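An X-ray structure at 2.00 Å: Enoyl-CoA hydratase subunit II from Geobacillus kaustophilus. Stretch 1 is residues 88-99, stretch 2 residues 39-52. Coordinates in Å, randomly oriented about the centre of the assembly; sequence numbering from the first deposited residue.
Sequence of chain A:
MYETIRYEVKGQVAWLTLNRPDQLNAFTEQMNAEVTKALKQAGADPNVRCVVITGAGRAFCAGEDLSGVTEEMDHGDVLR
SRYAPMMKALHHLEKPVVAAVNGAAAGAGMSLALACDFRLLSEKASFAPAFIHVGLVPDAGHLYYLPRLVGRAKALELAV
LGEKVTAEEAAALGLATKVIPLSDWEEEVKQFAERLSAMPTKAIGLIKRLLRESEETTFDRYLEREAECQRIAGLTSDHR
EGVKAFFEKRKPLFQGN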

# COMPACT_ATOMS: atom_id res chain seq x y z
N LYS A 88 4.47 -21.55 -2.03
CA LYS A 88 3.84 -21.55 -3.36
C LYS A 88 2.49 -22.25 -3.32
O LYS A 88 1.54 -21.79 -3.96
CB LYS A 88 4.70 -22.21 -4.44
CG LYS A 88 6.01 -21.49 -4.67
CD LYS A 88 6.76 -22.11 -5.82
CE LYS A 88 7.82 -21.16 -6.27
NZ LYS A 88 8.87 -21.88 -7.06
N ALA A 89 2.41 -23.37 -2.58
CA ALA A 89 1.11 -24.04 -2.41
C ALA A 89 0.11 -23.08 -1.76
O ALA A 89 -1.02 -22.97 -2.20
CB ALA A 89 1.24 -25.33 -1.56
N LEU A 90 0.51 -22.42 -0.69
CA LEU A 90 -0.40 -21.47 -0.02
C LEU A 90 -0.79 -20.37 -0.98
O LEU A 90 -1.95 -20.00 -1.08
CB LEU A 90 0.23 -20.92 1.26
CG LEU A 90 -0.56 -19.97 2.18
CD1 LEU A 90 -1.96 -20.53 2.55
CD2 LEU A 90 0.29 -19.66 3.44
N HIS A 91 0.19 -19.84 -1.69
CA HIS A 91 -0.02 -18.66 -2.53
C HIS A 91 -0.95 -18.98 -3.69
O HIS A 91 -1.73 -18.13 -4.11
CB HIS A 91 1.37 -18.13 -2.99
CG HIS A 91 1.31 -16.89 -3.81
ND1 HIS A 91 1.09 -16.91 -5.17
CD2 HIS A 91 1.41 -15.58 -3.47
CE1 HIS A 91 1.08 -15.67 -5.63
NE2 HIS A 91 1.27 -14.85 -4.63
N HIS A 92 -0.92 -20.22 -4.19
CA HIS A 92 -1.80 -20.60 -5.28
C HIS A 92 -3.13 -21.21 -4.82
O HIS A 92 -3.99 -21.38 -5.63
CB HIS A 92 -1.10 -21.54 -6.28
CG HIS A 92 0.10 -20.92 -6.95
ND1 HIS A 92 1.25 -20.60 -6.26
CD2 HIS A 92 0.34 -20.60 -8.25
CE1 HIS A 92 2.14 -20.09 -7.10
NE2 HIS A 92 1.61 -20.09 -8.31
N LEU A 93 -3.28 -21.51 -3.54
CA LEU A 93 -4.55 -22.05 -3.03
C LEU A 93 -5.70 -21.05 -3.14
O LEU A 93 -5.64 -19.95 -2.56
CB LEU A 93 -4.36 -22.52 -1.57
CG LEU A 93 -5.54 -23.11 -0.78
CD1 LEU A 93 -6.16 -24.33 -1.51
CD2 LEU A 93 -5.07 -23.48 0.58
N GLU A 94 -6.77 -21.47 -3.84
CA GLU A 94 -7.94 -20.64 -4.14
C GLU A 94 -9.14 -20.93 -3.22
O GLU A 94 -10.30 -20.91 -3.67
CB GLU A 94 -8.47 -20.92 -5.55
CG GLU A 94 -7.50 -21.08 -6.71
CD GLU A 94 -7.08 -19.77 -7.25
OE1 GLU A 94 -7.00 -18.90 -6.39
OE2 GLU A 94 -6.81 -19.59 -8.48
N LYS A 95 -8.89 -21.34 -1.99
CA LYS A 95 -9.95 -21.45 -1.00
C LYS A 95 -9.52 -20.44 0.04
O LYS A 95 -8.31 -20.17 0.14
CB LYS A 95 -9.97 -22.84 -0.36
CG LYS A 95 -10.06 -24.05 -1.36
CD LYS A 95 -11.44 -24.54 -1.52
CE LYS A 95 -11.56 -25.67 -2.57
NZ LYS A 95 -11.38 -26.99 -1.89
N PRO A 96 -10.47 -19.90 0.83
CA PRO A 96 -10.04 -18.97 1.85
C PRO A 96 -9.28 -19.67 2.96
O PRO A 96 -9.59 -20.82 3.33
CB PRO A 96 -11.36 -18.32 2.36
CG PRO A 96 -12.42 -19.37 2.15
CD PRO A 96 -11.95 -20.10 0.84
N VAL A 97 -8.28 -18.98 3.48
CA VAL A 97 -7.40 -19.54 4.50
C VAL A 97 -7.31 -18.57 5.64
O VAL A 97 -6.89 -17.39 5.48
CB VAL A 97 -5.97 -19.83 3.95
CG1 VAL A 97 -5.11 -20.48 5.01
CG2 VAL A 97 -6.03 -20.71 2.69
N VAL A 98 -7.73 -19.04 6.81
CA VAL A 98 -7.66 -18.26 8.00
C VAL A 98 -6.49 -18.71 8.85
O VAL A 98 -6.38 -19.89 9.19
CB VAL A 98 -8.98 -18.48 8.86
CG1 VAL A 98 -8.95 -17.59 10.07
CG2 VAL A 98 -10.22 -18.25 7.99
N ALA A 99 -5.62 -17.78 9.21
CA ALA A 99 -4.60 -18.02 10.25
C ALA A 99 -5.27 -17.73 11.60
O ALA A 99 -5.62 -16.59 11.87
CB ALA A 99 -3.41 -17.13 10.06
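Stretch 2, residues 39-52: LKQAGADPNVRCVV

Both stretches follow the same plan, the end of a helix, a connecting loop and the start of a strand, and they lie side by side in the same direction. The helix axes of 39-44 and 88-92 approach to 9.7 Å and cross at 24°; the strands containing Val 51-Val 52 and Val 97-Ala 99 run parallel, 4.7 Å apart at closest approach, with a crossing angle of -20°.

Between the strands the backbone supplies its own partners. Val 51 donates from N to Pro 96 O (2.8 Å) and accepts at O from Val 98 N (2.8 Å), so both of its polar backbone atoms are satisfied by stretch 1. Proline, lacking an amide hydrogen, can still serve here because only its carbonyl is required. Weaker CA-H...O contacts extend the pairing: Val 97 CA to Val 51 O and Val 52 CA to Val 98 O, each 3.4 Å. Beta-branched valines suit these extended backbones; Val 97 and Val 51 share one face, Val 98 and Val 52 the other.

Helical phi/psi values end at Ala 44, and a type I turn from Asp 45 to Val 48 follows, closed by Val 48 N to Asp 45 O (3.0 Å); Asp 45 OD1 also accepts from Asn 47 N (2.9 Å). Lys 95 reaches into this bend, its NZ donating to Ala 42 O (2.6 Å), Asp 45 O (2.7 Å) and Val 48 O (2.7 Å). Three carbonyls thus match the three hydrogens of a charged ammonium group.

Between the helices, and at Leu 93 just past the end of the first, the contact is apolar. Leu 39 CD1 packs on Leu 90 CB at 3.7 Å, while Leu 39 CD2 meets Leu 93 CD2 at 3.9 Å. Gly 43 leaves room for Leu 93, whose CD1 lies 3.4 Å from Gly 43 CA; a CB there would crowd that methyl.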

# COMPACT_ATOMS: atom_id res chain seq x y z
N LEU A 39 -2.19 -28.56 2.06
CA LEU A 39 -2.77 -27.41 1.34
C LEU A 39 -3.23 -27.81 -0.02
O LEU A 39 -4.26 -27.37 -0.48
CB LEU A 39 -1.80 -26.24 1.21
CG LEU A 39 -1.44 -25.50 2.51
CD1 LEU A 39 -0.35 -24.47 2.22
CD2 LEU A 39 -2.68 -24.89 3.26
N LYS A 40 -2.47 -28.68 -0.68
CA LYS A 40 -2.83 -29.10 -2.03
C LYS A 40 -4.07 -30.02 -1.94
O LYS A 40 -4.94 -29.96 -2.79
CB LYS A 40 -1.64 -29.80 -2.74
CG LYS A 40 -0.40 -28.88 -2.97
CD LYS A 40 0.82 -29.67 -3.49
CE LYS A 40 1.97 -28.74 -3.93
NZ LYS A 40 3.23 -29.46 -4.46
N GLN A 41 -4.13 -30.82 -0.88
CA GLN A 41 -5.27 -31.71 -0.58
C GLN A 41 -6.55 -30.86 -0.43
O GLN A 41 -7.52 -31.03 -1.18
CB GLN A 41 -4.96 -32.47 0.72
CG GLN A 41 -5.89 -33.63 1.14
CD GLN A 41 -5.22 -34.56 2.20
OE1 GLN A 41 -4.01 -34.41 2.52
NE2 GLN A 41 -6.00 -35.52 2.74
N ALA A 42 -6.50 -29.91 0.51
CA ALA A 42 -7.60 -28.95 0.71
C ALA A 42 -8.03 -28.25 -0.57
O ALA A 42 -9.23 -28.12 -0.84
CB ALA A 42 -7.22 -27.94 1.79
N GLY A 43 -7.07 -27.83 -1.38
CA GLY A 43 -7.38 -27.23 -2.68
C GLY A 43 -8.10 -28.17 -3.64
O GLY A 43 -8.92 -27.72 -4.44
N ALA A 44 -7.79 -29.46 -3.58
CA ALA A 44 -8.34 -30.43 -4.56
C ALA A 44 -9.66 -31.04 -4.11
O ALA A 44 -10.41 -31.57 -4.94
CB ALA A 44 -7.31 -31.53 -4.91
N ASP A 45 -9.94 -30.93 -2.81
CA ASP A 45 -11.14 -31.49 -2.20
C ASP A 45 -12.36 -30.56 -2.36
O ASP A 45 -12.42 -29.49 -1.74
CB ASP A 45 -10.87 -31.73 -0.72
CG ASP A 45 -11.95 -32.59 -0.03
OD1 ASP A 45 -13.07 -32.74 -0.56
OD2 ASP A 45 -11.66 -33.09 1.06
N PRO A 46 -13.36 -30.99 -3.17
CA PRO A 46 -14.60 -30.24 -3.38
C PRO A 46 -15.45 -30.08 -2.12
O PRO A 46 -16.35 -29.23 -2.08
CB PRO A 46 -15.36 -31.13 -4.39
CG PRO A 46 -14.85 -32.50 -4.14
CD PRO A 46 -13.38 -32.27 -3.92
N ASN A 47 -15.16 -30.86 -1.09
CA ASN A 47 -15.91 -30.75 0.14
C ASN A 47 -15.31 -29.69 1.07
O ASN A 47 -15.96 -29.28 2.01
CB ASN A 47 -16.00 -32.09 0.86
CG ASN A 47 -16.90 -32.04 2.11
OD1 ASN A 47 -18.08 -31.64 2.05
ND2 ASN A 47 -16.33 -32.40 3.24
N VAL A 48 -14.07 -29.27 0.79
CA VAL A 48 -13.37 -28.27 1.61
C VAL A 48 -13.68 -26.88 1.03
O VAL A 48 -13.44 -26.63 -0.15
CB VAL A 48 -11.82 -28.51 1.67
CG1 VAL A 48 -11.08 -27.32 2.38
CG2 VAL A 48 -11.52 -29.82 2.40
N ARG A 49 -14.27 -26.01 1.85
CA ARG A 49 -14.61 -24.66 1.41
C ARG A 49 -13.89 -23.57 2.20
O ARG A 49 -14.03 -22.40 1.90
CB ARG A 49 -16.13 -24.45 1.40
CG ARG A 49 -16.85 -25.22 0.24
CD ARG A 49 -18.34 -25.30 0.47
NE ARG A 49 -18.99 -24.05 0.13
CZ ARG A 49 -20.27 -23.79 0.37
NH1 ARG A 49 -21.02 -24.72 1.00
NH2 ARG A 49 -20.78 -22.61 0.03
N CYS A 50 -13.15 -23.95 3.24
CA CYS A 50 -12.35 -23.02 4.02
C CYS A 50 -11.22 -23.78 4.65
O CYS A 50 -11.35 -24.99 4.94
CB CYS A 50 -13.18 -22.36 5.14
SG CYS A 50 -12.35 -20.95 6.02
N VAL A 51 -10.11 -23.11 4.88
CA VAL A 51 -9.01 -23.74 5.58
C VAL A 51 -8.66 -22.94 6.79
O VAL A 51 -8.62 -21.71 6.75
CB VAL A 51 -7.72 -23.91 4.68
CG1 VAL A 51 -6.58 -24.54 5.48
CG2 VAL A 51 -8.04 -24.78 3.47
N VAL A 52 -8.41 -23.63 7.90
CA VAL A 52 -7.92 -22.94 9.08
C VAL A 52 -6.55 -23.49 9.43
O VAL A 52 -6.39 -24.69 9.59
CB VAL A 52 -8.88 -23.10 10.31
CG1 VAL A 52 -8.30 -22.38 11.59
CG2 VAL A 52 -10.25 -22.56 9.98